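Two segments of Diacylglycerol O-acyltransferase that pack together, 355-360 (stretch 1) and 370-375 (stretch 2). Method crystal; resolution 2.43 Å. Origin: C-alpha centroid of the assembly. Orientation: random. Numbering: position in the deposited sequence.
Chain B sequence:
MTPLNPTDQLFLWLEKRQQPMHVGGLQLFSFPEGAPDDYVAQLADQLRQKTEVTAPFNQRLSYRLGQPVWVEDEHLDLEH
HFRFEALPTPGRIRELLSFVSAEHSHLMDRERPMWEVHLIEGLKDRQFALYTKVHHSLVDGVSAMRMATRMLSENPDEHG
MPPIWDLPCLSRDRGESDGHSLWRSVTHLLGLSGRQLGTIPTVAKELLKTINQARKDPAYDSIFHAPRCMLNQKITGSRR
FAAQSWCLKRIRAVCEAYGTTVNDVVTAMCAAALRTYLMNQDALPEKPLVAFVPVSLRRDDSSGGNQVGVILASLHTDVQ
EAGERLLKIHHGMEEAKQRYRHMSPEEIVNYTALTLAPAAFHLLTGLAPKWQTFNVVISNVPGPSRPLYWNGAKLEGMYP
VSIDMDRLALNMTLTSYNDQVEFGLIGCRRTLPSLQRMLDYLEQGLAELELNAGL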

ATOM      1  N   THR B 355       4.235   6.454  35.019  1.00 72.72           N
ATOM      2  CA  THR B 355       3.218   7.453  34.700  1.00 73.90           C
ATOM      3  C   THR B 355       2.377   7.027  33.496  1.00 71.56           C
ATOM      4  O   THR B 355       1.159   7.238  33.477  1.00 68.64           O
ATOM      5  CB  THR B 355       3.890   8.809  34.439  1.00 74.45           C
ATOM      6  OG1 THR B 355       4.538   9.262  35.631  1.00 78.62           O
ATOM      7  CG2 THR B 355       2.881   9.863  34.014  1.00 72.64           C
ATOM      8  N   LEU B 356       3.004   6.400  32.494  1.00 70.72           N
ATOM      9  CA  LEU B 356       2.360   6.137  31.209  1.00 63.97           C
ATOM     10  C   LEU B 356       1.712   4.761  31.113  1.00 65.98           C
ATOM     11  O   LEU B 356       0.988   4.511  30.141  1.00 60.62           O
ATOM     12  CB  LEU B 356       3.371   6.286  30.076  1.00 58.24           C
ATOM     13  CG  LEU B 356       3.995   7.677  29.986  1.00 64.86           C
ATOM     14  CD1 LEU B 356       5.050   7.736  28.904  1.00 59.26           C
ATOM     15  CD2 LEU B 356       2.921   8.707  29.740  1.00 65.20           C
ATOM     16  N   ALA B 357       1.956   3.870  32.076  1.00 65.83           N
ATOM     17  CA  ALA B 357       1.337   2.545  32.044  1.00 61.84           C
ATOM     18  C   ALA B 357      -0.180   2.580  31.921  1.00 54.60           C
ATOM     19  O   ALA B 357      -0.724   1.739  31.187  1.00 59.83           O
ATOM     20  CB  ALA B 357       1.741   1.736  33.290  1.00 62.32           C
ATOM     21  N   PRO B 358      -0.918   3.457  32.611  1.00 57.85           N
ATOM     22  CA  PRO B 358      -2.367   3.522  32.347  1.00 58.33           C
ATOM     23  C   PRO B 358      -2.687   3.971  30.932  1.00 56.06           C
ATOM     24  O   PRO B 358      -3.636   3.457  30.331  1.00 55.61           O
ATOM     25  CB  PRO B 358      -2.875   4.531  33.387  1.00 54.22           C
ATOM     26  CG  PRO B 358      -1.803   4.581  34.432  1.00 54.42           C
ATOM     27  CD  PRO B 358      -0.527   4.358  33.717  1.00 58.40           C
ATOM     28  N   ALA B 359      -1.931   4.927  30.387  1.00 53.26           N
ATOM     29  CA  ALA B 359      -2.167   5.330  29.005  1.00 57.72           C
ATOM     30  C   ALA B 359      -1.908   4.169  28.048  1.00 57.99           C
ATOM     31  O   ALA B 359      -2.660   3.972  27.082  1.00 55.63           O
ATOM     32  CB  ALA B 359      -1.300   6.541  28.647  1.00 52.31           C
ATOM     33  N   ALA B 360      -0.867   3.370  28.318  1.00 54.08           N
ATOM     34  CA  ALA B 360      -0.594   2.213  27.469  1.00 54.03           C
ATOM     35  C   ALA B 360      -1.752   1.229  27.496  1.00 55.33           C
ATOM     36  O   ALA B 360      -2.147   0.703  26.451  1.00 54.96           O
ATOM     37  CB  ALA B 360       0.702   1.528  27.893  1.00 57.64           C
ATOM     38  N   LYS B 370     -10.793   7.321  30.818  1.00 54.91           N
ATOM     39  CA  LYS B 370     -10.270   8.240  31.813  1.00 55.68           C
ATOM     40  C   LYS B 370      -8.746   8.201  31.894  1.00 52.75           C
ATOM     41  O   LYS B 370      -8.147   9.125  32.454  1.00 54.84           O
ATOM     42  CB  LYS B 370     -10.869   7.919  33.182  1.00 53.30           C
ATOM     43  CG  LYS B 370     -12.235   8.548  33.456  1.00 64.38           C
ATOM     44  CD  LYS B 370     -12.823   8.015  34.789  1.00 71.77           C
ATOM     45  CE  LYS B 370     -13.286   9.143  35.708  1.00 75.37           C
ATOM     46  NZ  LYS B 370     -13.219   8.800  37.174  1.00 77.88           N
ATOM     47  N   TRP B 371      -8.104   7.161  31.365  1.00 52.34           N
ATOM     48  CA  TRP B 371      -6.648   7.038  31.414  1.00 58.12           C
ATOM     49  C   TRP B 371      -5.963   7.559  30.145  1.00 57.12           C
ATOM     50  O   TRP B 371      -4.751   7.379  30.003  1.00 58.93           O
ATOM     51  CB  TRP B 371      -6.227   5.569  31.677  1.00 52.53           C
ATOM     52  CG  TRP B 371      -6.498   5.076  33.107  1.00 55.81           C
ATOM     53  CD1 TRP B 371      -6.855   5.846  34.184  1.00 50.34           C
ATOM     54  CD2 TRP B 371      -6.446   3.714  33.595  1.00 56.43           C
ATOM     55  NE1 TRP B 371      -7.036   5.058  35.290  1.00 54.89           N
ATOM     56  CE2 TRP B 371      -6.795   3.748  34.965  1.00 58.81           C
ATOM     57  CE3 TRP B 371      -6.147   2.479  33.011  1.00 59.34           C
ATOM     58  CZ2 TRP B 371      -6.844   2.594  35.760  1.00 47.15           C
ATOM     59  CZ3 TRP B 371      -6.199   1.328  33.810  1.00 59.53           C
ATOM     60  CH2 TRP B 371      -6.542   1.402  35.166  1.00 59.45           C
ATOM     61  N   GLN B 372      -6.708   8.201  29.229  1.00 53.56           N
ATOM     62  CA  GLN B 372      -6.133   8.633  27.954  1.00 54.40           C
ATOM     63  C   GLN B 372      -4.827   9.410  28.149  1.00 50.62           C
ATOM     64  O   GLN B 372      -3.857   9.184  27.418  1.00 49.18           O
ATOM     65  CB  GLN B 372      -7.155   9.470  27.171  1.00 53.16           C
ATOM     66  CG  GLN B 372      -6.602  10.157  25.911  1.00 49.84           C
ATOM     67  CD  GLN B 372      -6.450   9.211  24.733  1.00 47.78           C
ATOM     68  OE1 GLN B 372      -7.360   8.439  24.422  1.00 48.03           O
ATOM     69  NE2 GLN B 372      -5.286   9.255  24.082  1.00 45.29           N
ATOM     70  N   THR B 373      -4.795  10.334  29.124  1.00 52.51           N
ATOM     71  CA  THR B 373      -3.586  11.009  29.609  1.00 48.71           C
ATOM     72  C   THR B 373      -2.996  12.022  28.623  1.00 47.80           C
ATOM     73  O   THR B 373      -2.396  13.023  29.030  1.00 50.14           O
ATOM     74  CB  THR B 373      -2.516   9.971  29.991  1.00 51.12           C
ATOM     75  OG1 THR B 373      -3.103   8.946  30.802  1.00 51.68           O
ATOM     76  CG2 THR B 373      -1.366  10.617  30.747  1.00 49.91           C
ATOM     77  N   PHE B 374      -3.109  11.771  27.325  1.00 49.79           N
ATOM     78  CA  PHE B 374      -2.715  12.801  26.385  1.00 51.32           C
ATOM     79  C   PHE B 374      -3.511  12.618  25.110  1.00 51.35           C
ATOM     80  O   PHE B 374      -3.886  11.503  24.744  1.00 50.74           O
ATOM     81  CB  PHE B 374      -1.197  12.816  26.111  1.00 52.92           C
ATOM     82  CG  PHE B 374      -0.635  11.506  25.622  1.00 49.76           C
ATOM     83  CD1 PHE B 374      -0.574  11.231  24.263  1.00 47.44           C
ATOM     84  CD2 PHE B 374      -0.117  10.573  26.523  1.00 51.55           C
ATOM     85  CE1 PHE B 374      -0.037  10.027  23.801  1.00 51.94           C
ATOM     86  CE2 PHE B 374       0.428   9.368  26.074  1.00 55.30           C
ATOM     87  CZ  PHE B 374       0.468   9.093  24.706  1.00 50.11           C
ATOM     88  N   ASN B 375      -3.787  13.734  24.449  1.00 52.69           N
ATOM     89  CA  ASN B 375      -4.625  13.688  23.268  1.00 49.99           C
ATOM     90  C   ASN B 375      -3.824  13.607  21.985  1.00 47.48           C
ATOM     91  O   ASN B 375      -4.375  13.181  20.966  1.00 45.91           O
ATOM     92  CB  ASN B 375      -5.545  14.909  23.238  1.00 52.06           C
ATOM     93  CG  ASN B 375      -6.364  15.054  24.521  1.00 49.13           C
ATOM     94  OD1 ASN B 375      -5.912  15.665  25.490  1.00 48.74           O
ATOM     95  ND2 ASN B 375      -7.568  14.497  24.523  1.00 45.82           N
TER

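Residues 355-360 form part of a longer helix, while 370-375 begin in a 3-10 segment and continue as loop. No hydrogen bond joins the two, so the fit rests on shape and on weak carbon-centred contacts. The closest CA atoms across the stretches are those of Ala359 and Gln372, 5.3 Å apart. Such an approach suits alanine: its lone methyl keeps the helix surface low, and the Ala359 CA lies 3.4 Å from the Trp371 O, a CA-H...O contact that a carbonyl oxygen can make with a polarised C-H.

The Ala359 methyl is a small bump set into a hollow lined by the loop. Its CB lies 3.9 Å from the Gln372 O, 3.7 Å from the Thr373 OG1 and 4.2 Å from the Phe374 CE2. The Thr373 OG1 beside this methyl has its hydrogen directed within its own stretch, to the Trp371 O at a very short 2.4 Å, tying the loop back on itself. Thr373 has a positive phi (71°), and its CA-to-CB bond points toward the helix. Gln372 points its CA-to-CB bond away, and its NE2 braces the loop by donating to the Phe374 O at 2.7 Å.

On one flank Pro358 meets Trp371. The Pro358 CB stands over one face of the indole, 3.9 Å from the centroid of the five-membered ring and 28° off its normal, a CH-pi contact in which a compact aliphatic ring meets a broad, electron-rich plane. The Trp371 CB also packs 3.6 Å from the Pro358 O. Further along, Phe374 extends its ring end back to the helix, where the Leu356 CD2 reaches within 4.5 Å of the Phe374 CE2, a looser apolar contact. Branched leucine and flat phenyl suit this place, since neither side chain brings a polar group to satisfy.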